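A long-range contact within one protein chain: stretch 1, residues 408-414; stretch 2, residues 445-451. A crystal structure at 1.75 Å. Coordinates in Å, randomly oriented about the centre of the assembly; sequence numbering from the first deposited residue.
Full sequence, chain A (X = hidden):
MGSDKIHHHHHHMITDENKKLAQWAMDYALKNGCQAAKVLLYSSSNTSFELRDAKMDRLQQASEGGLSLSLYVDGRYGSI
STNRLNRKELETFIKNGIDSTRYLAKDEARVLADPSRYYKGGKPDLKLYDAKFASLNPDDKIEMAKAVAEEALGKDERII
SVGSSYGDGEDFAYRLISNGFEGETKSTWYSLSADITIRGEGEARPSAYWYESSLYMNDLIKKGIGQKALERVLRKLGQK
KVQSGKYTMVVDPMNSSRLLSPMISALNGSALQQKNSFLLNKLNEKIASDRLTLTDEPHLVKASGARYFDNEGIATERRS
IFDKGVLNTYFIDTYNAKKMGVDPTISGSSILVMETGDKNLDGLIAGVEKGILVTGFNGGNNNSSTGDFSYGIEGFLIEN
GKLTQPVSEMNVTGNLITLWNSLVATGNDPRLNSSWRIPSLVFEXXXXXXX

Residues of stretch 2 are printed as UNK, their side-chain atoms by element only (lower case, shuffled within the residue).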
ATOM      1  N   SER A 408      10.765 -26.098   3.263  1.00 37.63           N
ATOM      2  CA  SER A 408      10.918 -24.674   3.025  1.00 38.44           C
ATOM      3  C   SER A 408      12.311 -24.413   2.456  1.00 36.68           C
ATOM      4  O   SER A 408      13.059 -25.344   2.171  1.00 38.89           O
ATOM      5  CB  SER A 408      10.708 -23.891   4.314  1.00 39.69           C
ATOM      6  OG  SER A 408      11.789 -24.143   5.208  1.00 43.56           O
ATOM      7  N   GLU A 409      12.615 -23.138   2.260  1.00 41.97           N
ATOM      8  CA  GLU A 409      13.881 -22.683   1.687  1.00 41.83           C
ATOM      9  C   GLU A 409      14.186 -23.292   0.332  1.00 41.33           C
ATOM     10  O   GLU A 409      15.331 -23.583   0.024  1.00 43.61           O
ATOM     11  CB  GLU A 409      15.016 -22.887   2.680  1.00 45.56           C
ATOM     12  CG  GLU A 409      14.753 -22.117   3.962  1.00 51.18           C
ATOM     13  CD  GLU A 409      15.953 -22.106   4.881  1.00 55.82           C
ATOM     14  OE1 GLU A 409      16.796 -23.024   4.786  1.00 61.08           O
ATOM     15  OE2 GLU A 409      16.043 -21.174   5.692  1.00 64.14           O
ATOM     16  N   MET A 410      13.142 -23.443  -0.490  1.00 41.06           N
ATOM     17  CA  MET A 410      13.324 -23.901  -1.877  1.00 40.29           C
ATOM     18  C   MET A 410      12.697 -22.896  -2.822  1.00 39.64           C
ATOM     19  O   MET A 410      11.772 -22.165  -2.461  1.00 41.42           O
ATOM     20  CB  MET A 410      12.676 -25.276  -2.101  1.00 39.69           C
ATOM     21  CG  MET A 410      13.168 -26.395  -1.194  1.00 38.18           C
ATOM     22  SD  MET A 410      14.770 -26.971  -1.595  1.00 42.67           S
ATOM     23  CE  MET A 410      14.455 -27.819  -3.154  1.00 46.96           C
ATOM     24  N   ASN A 411      13.188 -22.886  -4.048  1.00 39.94           N
ATOM     25  CA  ASN A 411      12.563 -22.105  -5.095  1.00 40.22           C
ATOM     26  C   ASN A 411      12.034 -23.006  -6.178  1.00 37.89           C
ATOM     27  O   ASN A 411      12.685 -24.000  -6.548  1.00 40.38           O
ATOM     28  CB  ASN A 411      13.579 -21.158  -5.708  1.00 40.10           C
ATOM     29  CG  ASN A 411      13.945 -20.020  -4.769  1.00 40.91           C
ATOM     30  OD1 ASN A 411      13.078 -19.425  -4.128  1.00 49.51           O
ATOM     31  ND2 ASN A 411      15.217 -19.707  -4.710  1.00 47.73           N
ATOM     32  N   VAL A 412      10.884 -22.624  -6.699  1.00 40.10           N
ATOM     33  CA  VAL A 412      10.331 -23.238  -7.898  1.00 38.91           C
ATOM     34  C   VAL A 412      10.609 -22.277  -9.068  1.00 39.16           C
ATOM     35  O   VAL A 412      10.366 -21.065  -8.962  1.00 37.33           O
ATOM     36  CB  VAL A 412       8.808 -23.567  -7.714  1.00 38.56           C
ATOM     37  CG1 VAL A 412       7.928 -22.313  -7.725  1.00 36.83           C
ATOM     38  CG2 VAL A 412       8.347 -24.563  -8.773  1.00 43.70           C
ATOM     39  N   THR A 413      11.146 -22.812 -10.166  1.00 40.07           N
ATOM     40  CA  THR A 413      11.536 -21.990 -11.302  1.00 38.07           C
ATOM     41  C   THR A 413      11.076 -22.650 -12.568  1.00 40.33           C
ATOM     42  O   THR A 413      10.792 -23.837 -12.575  1.00 40.97           O
ATOM     43  CB  THR A 413      13.061 -21.825 -11.405  1.00 39.09           C
ATOM     44  OG1 THR A 413      13.701 -23.101 -11.613  1.00 40.71           O
ATOM     45  CG2 THR A 413      13.651 -21.282 -10.108  1.00 38.30           C
ATOM     46  N   GLY A 414      11.035 -21.866 -13.636  1.00 37.64           N
ATOM     47  CA  GLY A 414      10.643 -22.374 -14.947  1.00 37.24           C
ATOM     48  C   GLY A 414      10.083 -21.254 -15.774  1.00 37.63           C
ATOM     49  O   GLY A 414      10.381 -20.085 -15.529  1.00 36.03           O
ATOM     50  N   UNK A 445       6.890 -32.600 -13.606  1.00 33.64           N
ATOM     51  CA  UNK A 445       8.236 -32.258 -14.077  1.00 32.93           C
ATOM     52  C   UNK A 445       8.585 -30.803 -13.837  1.00 34.63           C
ATOM     53  O   UNK A 445       8.983 -30.089 -14.753  1.00 34.34           O
ATOM     54  N   UNK A 446       8.404 -30.370 -12.591  1.00 35.26           N
ATOM     55  CA  UNK A 446       8.631 -28.978 -12.203  1.00 33.78           C
ATOM     56  C   UNK A 446       9.969 -28.915 -11.445  1.00 34.66           C
ATOM     57  O   UNK A 446      10.266 -29.784 -10.625  1.00 35.44           O
ATOM     58  c   UNK A 446       7.776 -27.033 -10.814  1.00 36.50           C
ATOM     59  c   UNK A 446       7.494 -28.454 -11.319  1.00 35.24           C
ATOM     60  c   UNK A 446       6.167 -28.472 -12.094  1.00 34.45           C
ATOM     61  N   UNK A 447      10.752 -27.874 -11.739  1.00 34.91           N
ATOM     62  CA  UNK A 447      12.061 -27.647 -11.141  1.00 36.67           C
ATOM     63  C   UNK A 447      11.991 -26.943  -9.801  1.00 35.15           C
ATOM     64  O   UNK A 447      11.394 -25.857  -9.678  1.00 38.86           O
ATOM     65  c   UNK A 447      12.940 -26.840 -12.105  1.00 37.15           C
ATOM     66  o   UNK A 447      14.430 -28.560 -12.686  1.00 55.26           O
ATOM     67  o   UNK A 447      13.371 -27.601 -14.317  1.00 56.43           O
ATOM     68  c   UNK A 447      13.603 -27.706 -13.107  1.00 44.98           C
ATOM     69  N   UNK A 448      12.594 -27.602  -8.807  1.00 38.04           N
ATOM     70  CA  UNK A 448      12.798 -27.031  -7.467  1.00 38.22           C
ATOM     71  C   UNK A 448      14.295 -27.015  -7.177  1.00 37.68           C
ATOM     72  O   UNK A 448      14.999 -28.005  -7.448  1.00 37.29           O
ATOM     73  c   UNK A 448       7.822 -27.938  -6.695  1.00 44.16           C
ATOM     74  c   UNK A 448       8.437 -27.108  -5.747  1.00 45.73           C
ATOM     75  c   UNK A 448      12.099 -27.849  -6.378  1.00 38.03           C
ATOM     76  c   UNK A 448       9.817 -27.092  -5.645  1.00 36.34           C
ATOM     77  c   UNK A 448      10.609 -27.872  -6.488  1.00 39.28           C
ATOM     78  c   UNK A 448       8.612 -28.757  -7.521  1.00 38.89           C
ATOM     79  c   UNK A 448       9.985 -28.713  -7.420  1.00 36.13           C
ATOM     80  N   UNK A 449      14.748 -25.910  -6.593  1.00 40.72           N
ATOM     81  CA  UNK A 449      16.154 -25.747  -6.218  1.00 44.36           C
ATOM     82  C   UNK A 449      16.296 -25.071  -4.862  1.00 44.37           C
ATOM     83  O   UNK A 449      15.453 -24.279  -4.461  1.00 42.48           O
ATOM     84  o   UNK A 449      16.073 -23.747  -7.540  1.00 50.62           O
ATOM     85  c   UNK A 449      16.847 -24.903  -7.267  1.00 44.78           C
ATOM     86  N   UNK A 450      17.396 -25.355  -4.178  1.00 53.03           N
ATOM     87  CA  UNK A 450      17.634 -24.788  -2.844  1.00 59.44           C
ATOM     88  C   UNK A 450      17.970 -23.300  -2.840  1.00 64.23           C
ATOM     89  O   UNK A 450      18.694 -22.837  -3.736  1.00 65.95           O
ATOM     90  N   UNK A 451      17.395 -22.569  -1.867  1.00 68.69           N
ATOM     91  CA  UNK A 451      17.836 -21.214  -1.398  1.00 72.51           C
ATOM     92  C   UNK A 451      16.694 -20.392  -0.773  1.00 73.36           C
ATOM     93  O   UNK A 451      16.619 -20.208   0.443  1.00 73.92           O
ATOM     94  OXT UNK A 451      15.822 -19.860  -1.458  1.00 74.83           O
ATOM     95  c   UNK A 451      18.521 -20.367  -2.491  1.00 73.78           C
ATOM     96  c   UNK A 451      20.453 -19.674  -3.892  1.00 75.06           C
ATOM     97  c   UNK A 451      20.061 -20.266  -2.530  1.00 74.27           C
ATOM     98  c   UNK A 451      20.845 -21.572  -2.255  1.00 72.49           C
TER
HETATM   99  O   HOH W   1       9.945 -26.075 -13.800  1.00 28.34           O
HETATM  100  O   HOH W   2      14.421 -24.469  -9.699  1.00 47.12           O

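Position 445 has backbone atoms and nothing beyond CA. Its phi of 67° lies in the region that glycine enters most easily, and no atom of stretch 1 comes near it. The residue is Gly445.

Position 446 carries three carbons, one of them bonded to the other two: a fork directly at CB with no heteroatom. One branch tip lies 3.3 Å from Val412 CG2, a tight apolar contact. A three-carbon fork at CB is valine, so this is Val446, with CG1 as the touching atom and chi1 in the t well.

Position 447 shows two carbons, the second bearing two oxygens. Its CB lies 3.8 Å from Thr413 OG1, while its backbone O accepts a hydrogen bond from Thr413 N (N to O 3.1 Å). Two carbons, the second bearing two oxygens, form a short carboxylate; the amide of asparagine would show one nitrogen in place of an oxygen, so this is Asp447.

Position 448 has one carbon leading to a closed ring of six carbons, with no hydroxyl oxygen attached. The methyl Val412 CG2 sits 4.1 Å from the ring centroid and 17° off the normal, hence over a face, in a CH-pi arrangement. Met410 CE approaches CB of 448 at 4.0 Å. A bare six-membered ring on a single carbon is Phe448.

Position 449 holds one carbon and one oxygen. The oxygen is 4.0 Å from Asn411 CB and 4.3 Å from Thr413 CG2, and water 2 links it to Thr413 OG1. A single carbon ending in a hydroxyl is Ser449, with chi1 of 48° (p). The O of water 2 lies 2.8 Å from Ser449 OG and 2.5 Å from Thr413 OG1.

Position 450 again has no side-chain atoms; its CA rests 3.8 Å from Met410 SD, and an ideal CB would lie 4.3 Å from that same sulfur. It is Gly450.

Position 451 has four carbons, forked at the second, and an OXT that marks the chain terminus. That OXT is 3.3 Å from Asn411 ND2. The unbranched CB followed by a fork distinguishes leucine from isoleucine: Leu451, poorly ordered.

The contact is an antiparallel pairing of two strands whose directions differ by 148°. Its backbone core is the Asn411–Ser449 pair, where Asn411 N donates to Ser449 O (2.7 Å, 174°) and Ser449 N to Asn411 O (2.8 Å, 162°). Leu451 N to Glu409 O (3.0 Å) extends the ladder at one end, and Thr413 N to Asp447 O at the other. Beyond that bond, water 1 joins Thr413 O (2.7 Å) to Asp447 N (2.9 Å), bridging backbone atoms of the two strands. Side chains sort by face: Val412 and Phe448 pack on one, whereas Asn411, Thr413, Asp447 and Ser449 form the polar other. Together the stretches bury 527 Å², combining directional backbone bonds with apolar packing centred on Val412.

Stretch 2, residues 445-451: GVDFSGL
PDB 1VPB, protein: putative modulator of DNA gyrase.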